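Local coordinates for 5-carboxyvanillate decarboxylase (Sphingomonas paucimobilis, PDB 4NI8), which catalyses the manganese-dependent, non-oxidative decarboxylation of 5-carboxyvanillate, releasing carbon dioxide to leave vanillate, at the 5-methoxybenzene-1,3-dicarboxylic acid site. Residues are numbered along the deposited sequence; one frame, centred on the assembly and turned at random. Chains: chain A/B, 5-carboxyvanillate decarboxylase.

The 5-methoxybenzene-1,3-dicarboxylic acid site. Residues chain A 8, 35, 46, 77-78, 174, 193-194, 198, 227, 297, 300; chain B 238, 242, 245. With 1WB (5-methoxybenzene-1,3-dicarboxylic acid), chain C; MN (manganese (II) ion), chain D.
Almost wholly buried, 5-methoxybenzene-1,3-dicarboxylic acid (1WB), which resembles the substrate 5-carboxyvanillate, spans the active site between a manganese ion and an arginine. One carboxylate binds the partly occupied metal through 1WB O11 (2.2 Å from MN). A:Glu8 OE2, A:Asp297 OD1, A:His174 NE2 and two waters join it in a near-octahedral shell, hard oxygens and an imidazole nitrogen suiting Mn(II). A:His174, its CG anti to the backbone N (chi1 -174°), points NE2 at the metal and turns its ring edge toward the ligand ring.

The partner oxygen 1WB O22 accepts a nearly straight, charge-assisted hydrogen bond (a salt bridge), lying in the guanidinium plane, from B:Arg238 NH2 at 2.9 Å. At the far carboxylate, A:Arg46, bent at chi3 (75°), brings NH1 end-on to 1WB O2 at 2.9 Å, again in plane, while B:Asn245 ND2 reaches 1WB O1 through a water. Between these charged ends, A:Tyr300 stacks its ring on one ligand face, centroids 3.8 Å apart, and A:Tyr198 presents its CE2 edge to the other, the planes almost perpendicular. A:Leu35 CD2 packs against the methoxy carbon 1WB CV at 3.4 Å, an apolar neighbour for a methyl group.

Further contacts fix these groups. A:Thr77 OG1 hydrogen-bonds A:Tyr300 OH at the ring edge (2.7 Å), holding the stacking ring. A:His227 NE2 donates to the syn lone pair of A:Asp297 OD2 at 3.0 Å, orienting that carboxylate, and also makes a weak hydrogen bond to 1WB O11; its ring face stacks on the B:Arg238 guanidinium. The positive charges may stabilise the ligand's carboxylates.

Metal ligands come from strands 8-11 and 171-174 and a loop of the amidohydrolase barrel; in the deposited dimer, helix 236-248 of chain B closes one side, so the pocket is shared between chains, which suggests that a dimer may be the working unit.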
loop_
_atom_site.group_PDB
_atom_site.type_symbol
_atom_site.label_atom_id
_atom_site.label_comp_id
_atom_site.label_asym_id
_atom_site.label_seq_id
_atom_site.Cartn_x
_atom_site.Cartn_y
_atom_site.Cartn_z
ATOM N N GLU A 8 -3.596 -20.268 3.906
ATOM C CA GLU A 8 -2.539 -19.892 2.961
ATOM C C GLU A 8 -1.272 -20.727 3.148
ATOM O O GLU A 8 -0.197 -20.195 3.405
ATOM C CB GLU A 8 -2.188 -18.399 3.064
ATOM C CG GLU A 8 -1.461 -17.895 1.817
ATOM C CD GLU A 8 -0.973 -16.464 1.935
ATOM O OE1 GLU A 8 -1.817 -15.550 2.106
ATOM O OE2 GLU A 8 0.250 -16.257 1.837
ATOM N N LEU A 35 13.975 -14.798 -5.369
ATOM C CA LEU A 35 13.422 -15.929 -4.631
ATOM C C LEU A 35 13.762 -17.274 -5.275
ATOM O O LEU A 35 14.186 -18.215 -4.593
ATOM C CB LEU A 35 11.908 -15.790 -4.533
ATOM C CG LEU A 35 11.162 -17.084 -4.222
ATOM C CD1 LEU A 35 11.283 -17.437 -2.744
ATOM C CD2 LEU A 35 9.723 -16.950 -4.670
ATOM N N ARG A 46 18.668 -20.463 0.852
ATOM C CA ARG A 46 17.627 -21.026 1.715
ATOM C C ARG A 46 17.432 -22.509 1.388
ATOM O O ARG A 46 16.414 -22.905 0.822
ATOM C CB ARG A 46 16.318 -20.240 1.547
ATOM C CG ARG A 46 16.492 -18.737 1.795
ATOM C CD ARG A 46 15.282 -17.918 1.339
ATOM N NE ARG A 46 14.146 -18.032 2.251
ATOM C CZ ARG A 46 12.988 -17.400 2.079
ATOM N NH1 ARG A 46 12.802 -16.617 1.022
ATOM N NH2 ARG A 46 12.008 -17.559 2.956
ATOM N N THR A 77 3.032 -23.343 -4.132
ATOM C CA THR A 77 3.760 -22.169 -3.678
ATOM C C THR A 77 4.070 -21.204 -4.827
ATOM O O THR A 77 4.274 -21.624 -5.972
ATOM C CB THR A 77 5.057 -22.608 -2.968
ATOM O OG1 THR A 77 5.659 -21.471 -2.349
ATOM C CG2 THR A 77 6.043 -23.269 -3.959
ATOM N N ALA A 78 4.068 -19.909 -4.533
ATOM C CA ALA A 78 4.468 -18.913 -5.534
ATOM C C ALA A 78 5.907 -19.200 -5.977
ATOM O O ALA A 78 6.716 -19.635 -5.165
ATOM C CB ALA A 78 4.346 -17.508 -4.956
ATOM N N HIS A 174 -2.571 -14.844 -4.492
ATOM C CA HIS A 174 -1.397 -14.822 -3.631
ATOM C C HIS A 174 -0.359 -13.869 -4.244
ATOM O O HIS A 174 -0.395 -13.612 -5.442
ATOM C CB HIS A 174 -0.838 -16.258 -3.565
ATOM C CG HIS A 174 0.288 -16.438 -2.597
ATOM N ND1 HIS A 174 1.602 -16.168 -2.922
ATOM C CD2 HIS A 174 0.298 -16.865 -1.310
ATOM C CE1 HIS A 174 2.369 -16.407 -1.872
ATOM N NE2 HIS A 174 1.602 -16.832 -0.883
ATOM N N SER A 193 10.437 -8.799 -1.753
ATOM C CA SER A 193 9.741 -9.916 -1.141
ATOM C C SER A 193 8.596 -9.492 -0.224
ATOM O O SER A 193 8.000 -8.431 -0.404
ATOM C CB SER A 193 10.759 -10.799 -0.391
ATOM O OG SER A 193 10.141 -11.966 0.115
ATOM N N ALA A 194 8.299 -10.331 0.761
ATOM C CA ALA A 194 7.159 -10.111 1.650
ATOM C C ALA A 194 7.223 -8.809 2.464
ATOM O O ALA A 194 6.186 -8.264 2.861
ATOM C CB ALA A 194 6.962 -11.324 2.568
ATOM N N TYR A 198 5.679 -7.634 -2.259
ATOM C CA TYR A 198 4.528 -8.540 -2.380
ATOM C C TYR A 198 3.207 -7.808 -2.191
ATOM O O TYR A 198 2.267 -7.994 -2.960
ATOM C CB TYR A 198 4.606 -9.687 -1.363
ATOM C CG TYR A 198 5.530 -10.827 -1.748
ATOM C CD1 TYR A 198 6.377 -10.731 -2.854
ATOM C CD2 TYR A 198 5.548 -12.005 -1.007
ATOM C CE1 TYR A 198 7.227 -11.782 -3.206
ATOM C CE2 TYR A 198 6.381 -13.055 -1.357
ATOM C CZ TYR A 198 7.219 -12.937 -2.448
ATOM O OH TYR A 198 8.056 -13.990 -2.784
ATOM N N HIS A 227 -2.519 -11.556 3.854
ATOM C CA HIS A 227 -1.800 -10.427 4.440
ATOM C C HIS A 227 -2.738 -9.281 4.776
ATOM O O HIS A 227 -2.495 -8.124 4.443
ATOM C CB HIS A 227 -0.624 -10.063 3.523
ATOM C CG HIS A 227 0.061 -11.284 2.990
ATOM N ND1 HIS A 227 -0.077 -11.703 1.684
ATOM C CD2 HIS A 227 0.790 -12.241 3.617
ATOM C CE1 HIS A 227 0.572 -12.842 1.518
ATOM N NE2 HIS A 227 1.109 -13.189 2.676
ATOM N N ASP A 297 0.501 -19.121 6.720
ATOM C CA ASP A 297 1.546 -18.857 5.724
ATOM C C ASP A 297 2.747 -19.788 5.943
ATOM O O ASP A 297 3.898 -19.408 5.714
ATOM C CB ASP A 297 1.987 -17.378 5.730
ATOM C CG ASP A 297 2.158 -16.807 4.338
ATOM O OD1 ASP A 297 2.338 -17.594 3.382
ATOM O OD2 ASP A 297 2.110 -15.555 4.207
ATOM N N TYR A 300 6.637 -20.453 5.385
ATOM C CA TYR A 300 7.349 -19.176 5.424
ATOM C C TYR A 300 7.182 -18.473 6.767
ATOM O O TYR A 300 7.968 -17.590 7.122
ATOM C CB TYR A 300 6.888 -18.276 4.283
ATOM C CG TYR A 300 7.090 -18.921 2.936
ATOM C CD1 TYR A 300 8.345 -18.943 2.345
ATOM C CD2 TYR A 300 6.033 -19.532 2.269
ATOM C CE1 TYR A 300 8.543 -19.543 1.115
ATOM C CE2 TYR A 300 6.223 -20.137 1.038
ATOM C CZ TYR A 300 7.484 -20.138 0.470
ATOM O OH TYR A 300 7.683 -20.735 -0.757
ATOM N N ARG B 238 4.016 -6.679 9.804
ATOM C CA ARG B 238 4.691 -7.411 8.732
ATOM C C ARG B 238 6.048 -6.805 8.366
ATOM O O ARG B 238 7.011 -7.527 8.099
ATOM C CB ARG B 238 3.785 -7.445 7.506
ATOM C CG ARG B 238 4.279 -8.264 6.315
ATOM C CD ARG B 238 3.034 -8.691 5.560
ATOM N NE ARG B 238 3.219 -9.261 4.217
ATOM C CZ ARG B 238 3.594 -10.516 3.971
ATOM N NH1 ARG B 238 3.909 -11.342 4.968
ATOM N NH2 ARG B 238 3.670 -10.952 2.713
ATOM N N MET B 242 9.151 -9.441 8.758
ATOM C CA MET B 242 9.947 -9.796 7.590
ATOM C C MET B 242 11.335 -9.144 7.555
ATOM O O MET B 242 12.165 -9.467 6.698
ATOM C CB MET B 242 9.140 -9.477 6.324
ATOM C CG MET B 242 8.009 -10.456 6.108
ATOM S SD MET B 242 8.693 -12.111 5.889
ATOM C CE MET B 242 7.184 -13.094 5.822
ATOM N N ASN B 245 14.397 -11.594 7.507
ATOM C CA ASN B 245 14.698 -12.107 6.166
ATOM C C ASN B 245 15.421 -11.077 5.308
ATOM O O ASN B 245 16.365 -11.405 4.575
ATOM C CB ASN B 245 13.425 -12.547 5.440
ATOM C CG ASN B 245 12.881 -13.863 5.953
ATOM O OD1 ASN B 245 13.556 -14.592 6.678
ATOM N ND2 ASN B 245 11.648 -14.176 5.575
HETATM C C1 1WB C . 7.875 -15.644 1.181
HETATM C CO1 1WB C . 6.730 -15.125 1.811
HETATM C CO2 1WB C . 7.743 -16.427 0.036
HETATM C CM1 1WB C . 5.481 -15.406 1.289
HETATM C CM2 1WB C . 6.462 -16.706 -0.485
HETATM O OM 1WB C . 6.282 -17.473 -1.599
HETATM C CZ 1WB C . 5.335 -16.189 0.140
HETATM C CC 1WB C . 9.197 -15.343 1.754
HETATM C CV 1WB C . 7.380 -17.871 -2.380
HETATM O O1 1WB C . 9.288 -15.074 2.981
HETATM O O2 1WB C . 10.226 -15.359 1.016
HETATM C CCC 1WB C . 4.267 -14.735 1.840
HETATM O O11 1WB C . 3.149 -15.180 1.492
HETATM O O22 1WB C . 4.404 -13.777 2.622
HETATM MN MN MN D . 2.090 -17.121 1.256
HETATM O O HOH W 1 3.909 -17.910 0.674
HETATM O O HOH W 2 1.688 -19.279 0.856
HETATM O O HOH W 3 3.916 -19.469 -1.635
HETATM O O HOH W 4 4.089 -14.171 5.508
HETATM O O HOH W 5 9.947 -16.358 5.291
#